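Local coordinates for protein putative agmatine deiminase (Streptococcus mutans, PDB 2EWO) that probably hydrolyses the guanidino group of agmatine to give N-carbamoylputrescine and ammonia, at residues N35-L40 / N93-I98; S57-V62 / K343-R348; K273-K278 / A306-F311; I319-G324 / G356-C361. All coordinates share one frame; numbering follows the deposited sequence.

Interaction 1. Residues N35-L40 / N93-I98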
# COMPACT_ATOMS: atom_id res chain seq x y z
N ASN A 35 -14.08 5.04 -1.10
CA ASN A 35 -14.93 6.23 -1.22
C ASN A 35 -15.61 6.32 -2.59
O ASN A 35 -16.49 7.16 -2.80
CB ASN A 35 -14.10 7.49 -0.98
CG ASN A 35 -13.29 7.40 0.29
OD1 ASN A 35 -13.15 6.33 0.87
ND2 ASN A 35 -12.74 8.54 0.72
N ASP A 36 -15.18 5.47 -3.52
CA ASP A 36 -15.73 5.44 -4.87
C ASP A 36 -17.17 4.95 -4.78
O ASP A 36 -17.99 5.29 -5.63
CB ASP A 36 -14.95 4.45 -5.74
CG ASP A 36 -13.47 4.77 -5.83
OD1 ASP A 36 -12.81 4.90 -4.76
OD2 ASP A 36 -12.95 4.87 -6.98
N ASN A 37 -17.47 4.15 -3.77
CA ASN A 37 -18.81 3.60 -3.63
C ASN A 37 -19.55 3.94 -2.34
O ASN A 37 -20.76 4.14 -2.36
CB ASN A 37 -18.76 2.08 -3.78
CG ASN A 37 -20.12 1.45 -3.65
OD1 ASN A 37 -20.24 0.33 -3.14
ND2 ASN A 37 -21.15 2.14 -4.12
N TRP A 38 -18.84 4.01 -1.21
CA TRP A 38 -19.48 4.31 0.06
C TRP A 38 -19.31 5.77 0.48
O TRP A 38 -18.20 6.30 0.49
CB TRP A 38 -18.95 3.38 1.14
CG TRP A 38 -18.96 1.93 0.75
CD1 TRP A 38 -17.92 1.20 0.25
CD2 TRP A 38 -20.08 1.03 0.80
NE1 TRP A 38 -18.31 -0.09 0.00
CE2 TRP A 38 -19.63 -0.23 0.33
CE3 TRP A 38 -21.41 1.16 1.19
CZ2 TRP A 38 -20.47 -1.34 0.25
CZ3 TRP A 38 -22.25 0.04 1.11
CH2 TRP A 38 -21.77 -1.19 0.64
N ARG A 39 -20.42 6.40 0.83
CA ARG A 39 -20.39 7.80 1.22
C ARG A 39 -19.74 8.02 2.57
O ARG A 39 -19.63 7.10 3.37
CB ARG A 39 -21.81 8.37 1.25
CG ARG A 39 -22.65 7.89 2.41
CD ARG A 39 -24.10 8.37 2.26
NE ARG A 39 -24.91 8.01 3.41
CZ ARG A 39 -25.03 8.76 4.49
NH1 ARG A 39 -24.40 9.92 4.58
NH2 ARG A 39 -25.78 8.34 5.50
N LEU A 40 -19.32 9.26 2.79
CA LEU A 40 -18.69 9.64 4.04
C LEU A 40 -17.55 8.70 4.46
O LEU A 40 -17.57 8.13 5.55
CB LEU A 40 -19.74 9.73 5.16
CG LEU A 40 -20.71 10.91 5.18
CD1 LEU A 40 -19.92 12.22 5.23
CD2 LEU A 40 -21.60 10.88 3.96
N ASN A 93 -9.21 -6.38 -0.09
CA ASN A 93 -10.32 -6.54 -1.02
C ASN A 93 -10.61 -5.20 -1.66
O ASN A 93 -10.41 -4.16 -1.04
CB ASN A 93 -11.57 -7.01 -0.30
CG ASN A 93 -12.07 -5.98 0.70
OD1 ASN A 93 -12.53 -4.90 0.31
ND2 ASN A 93 -11.97 -6.30 1.99
N ASP A 94 -11.09 -5.23 -2.89
CA ASP A 94 -11.40 -3.99 -3.60
C ASP A 94 -12.74 -3.44 -3.14
O ASP A 94 -12.99 -2.23 -3.23
CB ASP A 94 -11.40 -4.25 -5.10
CG ASP A 94 -10.05 -4.71 -5.60
OD1 ASP A 94 -9.08 -3.95 -5.41
OD2 ASP A 94 -9.98 -5.83 -6.17
N ASP A 95 -13.59 -4.35 -2.66
CA ASP A 95 -14.91 -4.01 -2.14
C ASP A 95 -15.44 -5.16 -1.32
O ASP A 95 -15.12 -6.32 -1.59
CB ASP A 95 -15.88 -3.69 -3.26
CG ASP A 95 -16.79 -2.55 -2.90
OD1 ASP A 95 -16.57 -1.97 -1.81
OD2 ASP A 95 -17.70 -2.22 -3.68
N ALA A 96 -16.27 -4.84 -0.32
CA ALA A 96 -16.84 -5.83 0.59
C ALA A 96 -18.06 -6.58 0.08
O ALA A 96 -19.17 -6.17 0.33
CB ALA A 96 -17.17 -5.16 1.92
N TRP A 97 -17.85 -7.69 -0.64
CA TRP A 97 -18.96 -8.49 -1.15
C TRP A 97 -18.64 -9.99 -1.12
O TRP A 97 -18.83 -10.73 -2.10
CB TRP A 97 -19.34 -8.04 -2.56
CG TRP A 97 -19.66 -6.57 -2.61
CD1 TRP A 97 -18.81 -5.57 -2.96
CD2 TRP A 97 -20.88 -5.94 -2.19
NE1 TRP A 97 -19.42 -4.35 -2.77
CE2 TRP A 97 -20.68 -4.55 -2.30
CE3 TRP A 97 -22.11 -6.42 -1.71
CZ2 TRP A 97 -21.68 -3.62 -1.95
CZ3 TRP A 97 -23.10 -5.49 -1.37
CH2 TRP A 97 -22.87 -4.11 -1.49
N ILE A 98 -18.16 -10.44 0.04
CA ILE A 98 -17.79 -11.82 0.26
C ILE A 98 -18.78 -12.82 -0.35
O ILE A 98 -18.42 -13.96 -0.66
CB ILE A 98 -17.65 -12.12 1.77
CG1 ILE A 98 -17.24 -13.57 2.00
CG2 ILE A 98 -18.96 -11.79 2.49
CD1 ILE A 98 -15.81 -13.86 1.63
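W38 meets D95 and W97 through different parts of one indole, and following its side chain outward separates a polar contact from an apolar one. From CB, the first torsion sets CG beside the backbone N and anti to the carbonyl carbon (chi1 -49°). On the five-membered ring, CD1 passes 4.0 Å from D95 OD1, but the real meeting is at the next atom: NE1 gives its N-H to D95 OD1 at 3.1 Å. This bond is nearly straight, lies close to the indole plane, and uses the syn lone pair of the carboxylate oxygen. Beyond CE2 the contact becomes apolar. CZ2 comes to 3.4 Å from W97 CZ2, and CH2 lies 3.8 Å from W97 CH2. The two indoles reach toward each other tip to tip with planes only 17° apart, yet they are slid so far that the six-membered rings hardly overlap. N37 OD1 sits over one face of the W38 ring, toward its rim.

The other oxygen of D95 takes the second indole: W97 NE1 bonds to OD2 at 2.9 Å, approaching from above the carboxylate plane. W97 also meets W123 edge-to-face. The contact is buried and joins two irregular loops, one between strand 24-29 and helix 43-57, the other after strand 86-90. Chemically, one buried carboxylate spans two indole N-H groups, one from each loop, which would restrict its rotation.

Interaction 2. Residues S57-V62 / K343-R348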
# COMPACT_ATOMS: atom_id res chain seq x y z
N SER A 57 -23.43 -12.78 15.85
CA SER A 57 -22.78 -13.12 17.13
C SER A 57 -23.54 -14.10 18.00
O SER A 57 -22.99 -15.11 18.45
CB SER A 57 -22.52 -11.86 17.96
OG SER A 57 -21.70 -10.93 17.28
N GLU A 58 -24.80 -13.79 18.27
CA GLU A 58 -25.60 -14.64 19.12
C GLU A 58 -26.01 -15.98 18.52
O GLU A 58 -26.65 -16.79 19.19
CB GLU A 58 -26.84 -13.89 19.61
CG GLU A 58 -27.64 -13.16 18.54
CD GLU A 58 -29.09 -12.94 18.96
OE1 GLU A 58 -29.83 -13.94 19.07
OE2 GLU A 58 -29.49 -11.77 19.20
N PHE A 59 -25.63 -16.26 17.28
CA PHE A 59 -26.03 -17.52 16.68
C PHE A 59 -24.85 -18.44 16.36
O PHE A 59 -24.94 -19.67 16.46
CB PHE A 59 -26.86 -17.23 15.43
CG PHE A 59 -28.09 -16.40 15.70
CD1 PHE A 59 -29.23 -16.98 16.26
CD2 PHE A 59 -28.10 -15.03 15.44
CE1 PHE A 59 -30.36 -16.21 16.54
CE2 PHE A 59 -29.22 -14.25 15.72
CZ PHE A 59 -30.36 -14.85 16.28
N GLU A 60 -23.74 -17.81 15.97
CA GLU A 60 -22.51 -18.51 15.61
C GLU A 60 -21.39 -17.50 15.51
O GLU A 60 -21.62 -16.30 15.61
CB GLU A 60 -22.67 -19.23 14.26
CG GLU A 60 -23.53 -18.48 13.25
CD GLU A 60 -23.57 -19.15 11.89
OE1 GLU A 60 -23.49 -20.39 11.84
OE2 GLU A 60 -23.69 -18.44 10.87
N PRO A 61 -20.16 -17.97 15.32
CA PRO A 61 -19.01 -17.06 15.20
C PRO A 61 -18.93 -16.37 13.84
O PRO A 61 -19.41 -16.88 12.81
CB PRO A 61 -17.82 -17.97 15.44
CG PRO A 61 -18.31 -19.27 14.89
CD PRO A 61 -19.70 -19.36 15.44
N VAL A 62 -18.32 -15.19 13.86
CA VAL A 62 -18.14 -14.38 12.67
C VAL A 62 -16.66 -14.18 12.38
O VAL A 62 -15.86 -13.94 13.30
CB VAL A 62 -18.74 -12.97 12.80
CG1 VAL A 62 -18.75 -12.32 11.43
CG2 VAL A 62 -20.14 -13.04 13.39
N LYS A 343 -35.04 -17.65 15.66
CA LYS A 343 -35.16 -16.27 16.14
C LYS A 343 -34.79 -15.31 15.01
O LYS A 343 -33.73 -15.41 14.41
CB LYS A 343 -34.25 -16.02 17.35
CG LYS A 343 -34.41 -14.62 17.90
CD LYS A 343 -33.49 -14.32 19.06
CE LYS A 343 -33.56 -12.83 19.41
NZ LYS A 343 -32.41 -12.35 20.24
N VAL A 344 -35.67 -14.36 14.73
CA VAL A 344 -35.40 -13.41 13.68
C VAL A 344 -34.91 -12.09 14.28
O VAL A 344 -35.50 -11.58 15.23
CB VAL A 344 -36.66 -13.19 12.80
CG1 VAL A 344 -36.47 -12.01 11.87
CG2 VAL A 344 -36.93 -14.45 12.00
N VAL A 345 -33.80 -11.57 13.74
CA VAL A 345 -33.23 -10.30 14.18
C VAL A 345 -33.16 -9.37 12.98
O VAL A 345 -32.92 -9.81 11.85
CB VAL A 345 -31.78 -10.45 14.76
CG1 VAL A 345 -31.26 -9.09 15.22
CG2 VAL A 345 -31.77 -11.43 15.92
N GLY A 346 -33.36 -8.07 13.20
CA GLY A 346 -33.31 -7.13 12.10
C GLY A 346 -32.38 -5.97 12.38
O GLY A 346 -32.33 -5.48 13.50
N VAL A 347 -31.63 -5.54 11.36
CA VAL A 347 -30.69 -4.43 11.50
C VAL A 347 -30.83 -3.36 10.40
O VAL A 347 -31.21 -3.67 9.27
CB VAL A 347 -29.21 -4.93 11.52
CG1 VAL A 347 -28.31 -3.86 12.11
CG2 VAL A 347 -29.11 -6.23 12.32
N ARG A 348 -30.52 -2.12 10.74
CA ARG A 348 -30.61 -1.02 9.79
C ARG A 348 -29.52 -1.13 8.71
O ARG A 348 -28.58 -0.33 8.68
CB ARG A 348 -30.46 0.31 10.52
CG ARG A 348 -31.38 0.45 11.71
CD ARG A 348 -32.81 0.63 11.26
NE ARG A 348 -33.04 1.97 10.76
CZ ARG A 348 -34.25 2.47 10.54
NH1 ARG A 348 -35.32 1.72 10.78
NH2 ARG A 348 -34.39 3.71 10.09
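E58 and F59 reach from the loop after helix 43-57 to K343 and V345, and the contact divides cleanly into an ionic part and an apolar part. The ionic part is a salt bridge at the surface. K343 NZ lies 3.2 Å from both E58 OE1 and E58 OE2, and each oxygen offers its syn lone pair, so the ammonium sits in the mouth of the carboxylate. The lysine chain is extended throughout, with CG anti to the backbone N (chi1 -177°), and its length runs at about a right angle to the glutamate. On the way to NZ, K343 CD passes 3.7 Å from E58 OE1. Exposure to solvent probably tempers the strength of this pair.

The apolar part lies alongside and is carried by the rim of the F59 ring. V345 CG2 approaches in the ring plane, 3.7 Å from F59 CZ, and K343 CB comes to 4.0 Å from F59 CE1, also at the edge. V345 CG2 further meets the carboxylate end of E58, OE2 being 4.0 Å away. One valine methyl is therefore shared by the phenyl edge and the acid.

Within the fold, strand 343-347 is an edge strand of its sheet within this chain, bonded through K343 and V345 to I318. V344 turns the other way, onto helix 328-338, and V347 packs on helix 43-57. The loop carrying E58 and F59 leads into strand 62-66, where P61 and V62 join neighbouring backbone at I27, N85 and R87.

Interaction 3. Residues K273-K278 / A306-F311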
# COMPACT_ATOMS: atom_id res chain seq x y z
N LYS A 273 -44.44 -15.68 0.34
CA LYS A 273 -44.55 -14.29 -0.05
C LYS A 273 -43.84 -13.31 0.87
O LYS A 273 -44.14 -13.23 2.06
CB LYS A 273 -46.02 -13.89 -0.18
CG LYS A 273 -46.68 -14.34 -1.48
CD LYS A 273 -48.04 -13.66 -1.63
CE LYS A 273 -48.77 -14.09 -2.89
NZ LYS A 273 -50.07 -13.37 -3.03
N MSE A 274 -42.90 -12.58 0.30
CA MSE A 274 -42.15 -11.57 1.03
C MSE A 274 -42.72 -10.24 0.53
O MSE A 274 -43.34 -10.20 -0.53
CB MSE A 274 -40.65 -11.67 0.68
CG MSE A 274 -39.72 -10.75 1.48
SE MSE A 274 -39.60 -11.19 3.40
CE MSE A 274 -38.73 -12.93 3.22
N CYS A 275 -42.53 -9.17 1.28
CA CYS A 275 -43.04 -7.88 0.84
C CYS A 275 -41.89 -7.01 0.34
O CYS A 275 -40.72 -7.32 0.57
CB CYS A 275 -43.73 -7.16 2.00
SG CYS A 275 -42.59 -6.58 3.26
N VAL A 276 -42.26 -5.93 -0.34
CA VAL A 276 -41.29 -4.98 -0.88
C VAL A 276 -41.54 -3.63 -0.22
O VAL A 276 -42.66 -3.34 0.21
CB VAL A 276 -41.43 -4.82 -2.42
CG1 VAL A 276 -40.92 -6.08 -3.13
CG2 VAL A 276 -42.88 -4.56 -2.80
N THR A 277 -40.50 -2.80 -0.12
CA THR A 277 -40.66 -1.49 0.48
C THR A 277 -41.77 -0.72 -0.25
O THR A 277 -42.12 -1.05 -1.38
CB THR A 277 -39.34 -0.68 0.42
OG1 THR A 277 -38.81 -0.72 -0.90
CG2 THR A 277 -38.33 -1.25 1.40
N LYS A 278 -42.32 0.30 0.41
CA LYS A 278 -43.37 1.12 -0.19
C LYS A 278 -42.72 2.45 -0.55
O LYS A 278 -43.31 3.29 -1.24
CB LYS A 278 -44.52 1.32 0.81
CG LYS A 278 -45.88 1.77 0.21
CD LYS A 278 -46.67 0.63 -0.46
CE LYS A 278 -46.19 0.33 -1.89
NZ LYS A 278 -46.43 1.44 -2.86
N ALA A 306 -33.72 -1.94 -2.33
CA ALA A 306 -33.92 -2.25 -0.91
C ALA A 306 -34.90 -3.44 -0.85
O ALA A 306 -36.11 -3.25 -0.74
CB ALA A 306 -34.49 -1.05 -0.16
N SER A 307 -34.36 -4.65 -0.93
CA SER A 307 -35.16 -5.88 -0.92
C SER A 307 -35.04 -6.64 0.41
O SER A 307 -33.96 -6.77 0.97
CB SER A 307 -34.71 -6.78 -2.08
OG SER A 307 -35.48 -7.95 -2.20
N TYR A 308 -36.18 -7.13 0.92
CA TYR A 308 -36.20 -7.86 2.18
C TYR A 308 -35.77 -9.32 1.96
O TYR A 308 -35.51 -10.06 2.91
CB TYR A 308 -37.61 -7.83 2.81
CG TYR A 308 -38.08 -6.45 3.24
CD1 TYR A 308 -37.50 -5.80 4.33
CD2 TYR A 308 -39.08 -5.78 2.53
CE1 TYR A 308 -37.90 -4.51 4.70
CE2 TYR A 308 -39.48 -4.48 2.88
CZ TYR A 308 -38.89 -3.85 3.97
OH TYR A 308 -39.27 -2.57 4.31
N LEU A 309 -35.69 -9.72 0.70
CA LEU A 309 -35.30 -11.07 0.35
C LEU A 309 -33.80 -11.24 0.61
O LEU A 309 -33.27 -12.36 0.58
CB LEU A 309 -35.63 -11.34 -1.12
CG LEU A 309 -35.99 -12.77 -1.51
CD1 LEU A 309 -34.75 -13.65 -1.51
CD2 LEU A 309 -37.05 -13.32 -0.56
N ASN A 310 -33.13 -10.13 0.86
CA ASN A 310 -31.69 -10.12 1.14
C ASN A 310 -31.44 -10.42 2.61
O ASN A 310 -30.95 -9.57 3.36
CB ASN A 310 -31.09 -8.74 0.78
CG ASN A 310 -30.61 -8.67 -0.65
OD1 ASN A 310 -29.47 -9.04 -0.96
ND2 ASN A 310 -31.48 -8.20 -1.55
N PHE A 311 -31.79 -11.63 3.03
CA PHE A 311 -31.58 -12.03 4.41
C PHE A 311 -30.64 -13.24 4.49
O PHE A 311 -30.54 -14.05 3.55
CB PHE A 311 -32.95 -12.32 5.10
CG PHE A 311 -33.81 -13.32 4.36
CD1 PHE A 311 -33.64 -14.68 4.58
CD2 PHE A 311 -34.72 -12.91 3.40
CE1 PHE A 311 -34.35 -15.61 3.84
CE2 PHE A 311 -35.44 -13.83 2.65
CZ PHE A 311 -35.25 -15.19 2.87
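Y308 lies against the backbone of C275 to T277, while M274, a selenomethionine, crosses the tyrosine side chain at about a right angle. The phenol ring turns its edge to this backbone: C275 O lies near the ring plane, 3.0 Å from Y308 CD2, and the V276 carbonyl carbon borders the same rim. The sulfur of C275 approaches differently. SG stands 4.4 Å from the ring centroid and 43° off the normal, an oblique sulfur-aromatic contact. At the far end, T277 slants across the tyrosine and sets CG2 at 3.3 Å from Y308 OH.

M274 occupies the other end of Y308. Its CG lies 3.8 Å from Y308 CB, and the chain then bends at chi2 (67°) and again at chi3 (66°), the second turn placing CE. There M274 and F311 meet tip to tip, with M274 CE 3.5 Å from F311 CE2. L309 CD2 flanks the same methyl at 4.2 Å. No hydrogen bond joins the two segments through these side chains; the fit rests on packing.

The phenol oxygen of Y308 finds its polar partner in D328 OD1, and its ring meets that of Y323. Helix 328-338 covers this region, with V335 and M338 against M274 and A331 against Y308. L309 and F311 touch C228, and the M274 backbone bonds to C237 and Y239, so the contact lies between helix 328-338 and strands 227-231 and 234-237.

Interaction 4. Residues I319-G324 / G356-C361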
# COMPACT_ATOMS: atom_id res chain seq x y z
N ILE A 319 -31.10 -13.00 9.96
CA ILE A 319 -30.64 -11.63 9.99
C ILE A 319 -31.35 -10.97 8.82
O ILE A 319 -31.04 -11.24 7.66
CB ILE A 319 -29.12 -11.55 9.81
CG1 ILE A 319 -28.43 -12.64 10.66
CG2 ILE A 319 -28.63 -10.16 10.18
CD1 ILE A 319 -28.53 -12.46 12.18
N LEU A 320 -32.32 -10.12 9.14
CA LEU A 320 -33.12 -9.44 8.11
C LEU A 320 -32.90 -7.93 8.07
O LEU A 320 -32.71 -7.28 9.10
CB LEU A 320 -34.61 -9.75 8.34
CG LEU A 320 -35.66 -9.27 7.32
CD1 LEU A 320 -35.70 -10.23 6.13
CD2 LEU A 320 -37.02 -9.22 7.99
N PRO A 321 -32.94 -7.35 6.86
CA PRO A 321 -32.75 -5.91 6.67
C PRO A 321 -33.96 -5.09 7.09
O PRO A 321 -35.09 -5.49 6.88
CB PRO A 321 -32.44 -5.80 5.18
CG PRO A 321 -33.16 -6.96 4.58
CD PRO A 321 -32.90 -8.07 5.57
N GLN A 322 -33.69 -3.94 7.71
CA GLN A 322 -34.74 -3.03 8.18
C GLN A 322 -34.40 -1.61 7.71
O GLN A 322 -33.72 -0.86 8.43
CB GLN A 322 -34.83 -3.04 9.71
CG GLN A 322 -35.12 -4.39 10.37
CD GLN A 322 -36.53 -4.89 10.10
OE1 GLN A 322 -36.86 -5.28 8.98
NE2 GLN A 322 -37.37 -4.87 11.13
N TYR A 323 -34.89 -1.26 6.53
CA TYR A 323 -34.62 0.06 5.94
C TYR A 323 -35.38 1.22 6.59
O TYR A 323 -35.03 2.39 6.42
CB TYR A 323 -34.93 0.02 4.44
CG TYR A 323 -34.42 -1.22 3.76
CD1 TYR A 323 -33.05 -1.49 3.68
CD2 TYR A 323 -35.30 -2.13 3.19
CE1 TYR A 323 -32.57 -2.65 3.06
CE2 TYR A 323 -34.84 -3.29 2.57
CZ TYR A 323 -33.48 -3.55 2.51
OH TYR A 323 -33.05 -4.70 1.89
N GLY A 324 -36.42 0.90 7.36
CA GLY A 324 -37.21 1.95 7.98
C GLY A 324 -38.32 2.32 7.01
O GLY A 324 -38.67 3.49 6.83
N GLY A 356 -25.50 -0.87 -3.20
CA GLY A 356 -25.95 -1.85 -4.16
C GLY A 356 -25.79 -3.27 -3.67
O GLY A 356 -24.89 -3.99 -4.11
N GLY A 357 -26.66 -3.68 -2.75
CA GLY A 357 -26.61 -5.02 -2.19
C GLY A 357 -26.87 -4.97 -0.70
O GLY A 357 -26.59 -3.95 -0.07
N ASN A 358 -27.41 -6.05 -0.13
CA ASN A 358 -27.69 -6.09 1.30
C ASN A 358 -27.08 -7.26 2.06
O ASN A 358 -26.30 -8.03 1.51
CB ASN A 358 -29.20 -6.05 1.58
CG ASN A 358 -29.65 -4.72 2.19
OD1 ASN A 358 -29.56 -3.66 1.56
ND2 ASN A 358 -30.13 -4.77 3.43
N ILE A 359 -27.47 -7.37 3.33
CA ILE A 359 -26.99 -8.39 4.26
C ILE A 359 -26.52 -9.69 3.64
O ILE A 359 -25.49 -10.23 4.05
CB ILE A 359 -28.06 -8.74 5.32
CG1 ILE A 359 -28.59 -7.47 5.98
CG2 ILE A 359 -27.45 -9.62 6.40
CD1 ILE A 359 -29.75 -7.69 6.91
N HIS A 360 -27.25 -10.15 2.67
CA HIS A 360 -26.87 -11.41 2.02
C HIS A 360 -25.63 -11.20 1.15
O HIS A 360 -24.68 -11.99 1.18
CB HIS A 360 -28.02 -11.91 1.14
CG HIS A 360 -27.83 -13.35 0.66
ND1 HIS A 360 -27.53 -14.39 1.53
CD2 HIS A 360 -27.89 -13.91 -0.58
CE1 HIS A 360 -27.43 -15.51 0.83
NE2 HIS A 360 -27.64 -15.24 -0.43
N CYS A 361 -25.68 -10.12 0.39
CA CYS A 361 -24.61 -9.77 -0.55
C CYS A 361 -23.27 -9.49 0.16
O CYS A 361 -22.22 -9.39 -0.48
CB CYS A 361 -25.00 -8.50 -1.32
SG CYS A 361 -26.17 -8.83 -2.73
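N358 and I359 press against P321 and Y323, and the chain arrives at them through two glycines. G356 leaves the preceding helix with positive phi (86°), and G357 also has positive phi. N358 then points its side chain toward P321 and Y323. Its ND2 lies 3.1 Å from P321 CB and 3.3 Å from Y323 CE1, at the edge of the tyrosine ring. Amide and ring reach toward each other tip to tip with planes 78° apart, an approach that is steric rather than hydrogen-bonded: Y323 OH bonds instead to S307 O, and N358 ND2 has a weak bond to T349 O.

I359 comes next and packs on strand 317-321. Its CG1 is anti to the carbonyl carbon, and an extended second torsion (chi2 173°) carries CD1 against the strand, 3.2 Å from P321 N and 3.4 Å from P321 CD. The other branch, CG2, faces I319 CG2 at 4.0 Å, the two isoleucines crossing at about a right angle. V52 of helix 43-57 touches both of them. H360 turns elsewhere: its ring meets that of H166, and its carbonyl oxygen bonds to R99.

Both segments belong to the peptidyl-arginine-deiminase-type domain, in which five alpha/beta modules form a propeller around a central active site. The loop after helix 350-353 probably lies by that site, as in relatives, and the N358 and I359 packing joins it to the neighbouring sheet.

How the interactions relate
From the N terminus, interaction 1 opens at 35-40 and closes at 93-98, joining the loop before helix 43-57 to the one before strand 104-107. Interaction 2 opens inside that loop at 57-62 and closes far downstream at 343-348, so the two cross. Interaction 3, 273-278 with 306-311, is nested within interaction 2. Interaction 4 opens at 319-324, before interaction 2 closes, and ends at 356-361, crossing it as well. Strands 317-321 and 343-347 are sheet neighbours and link interactions 2 and 4. Interaction 4 also touches interactions 1 and 3, packing W97 on residues 356-361 and 319-324 on 306-311.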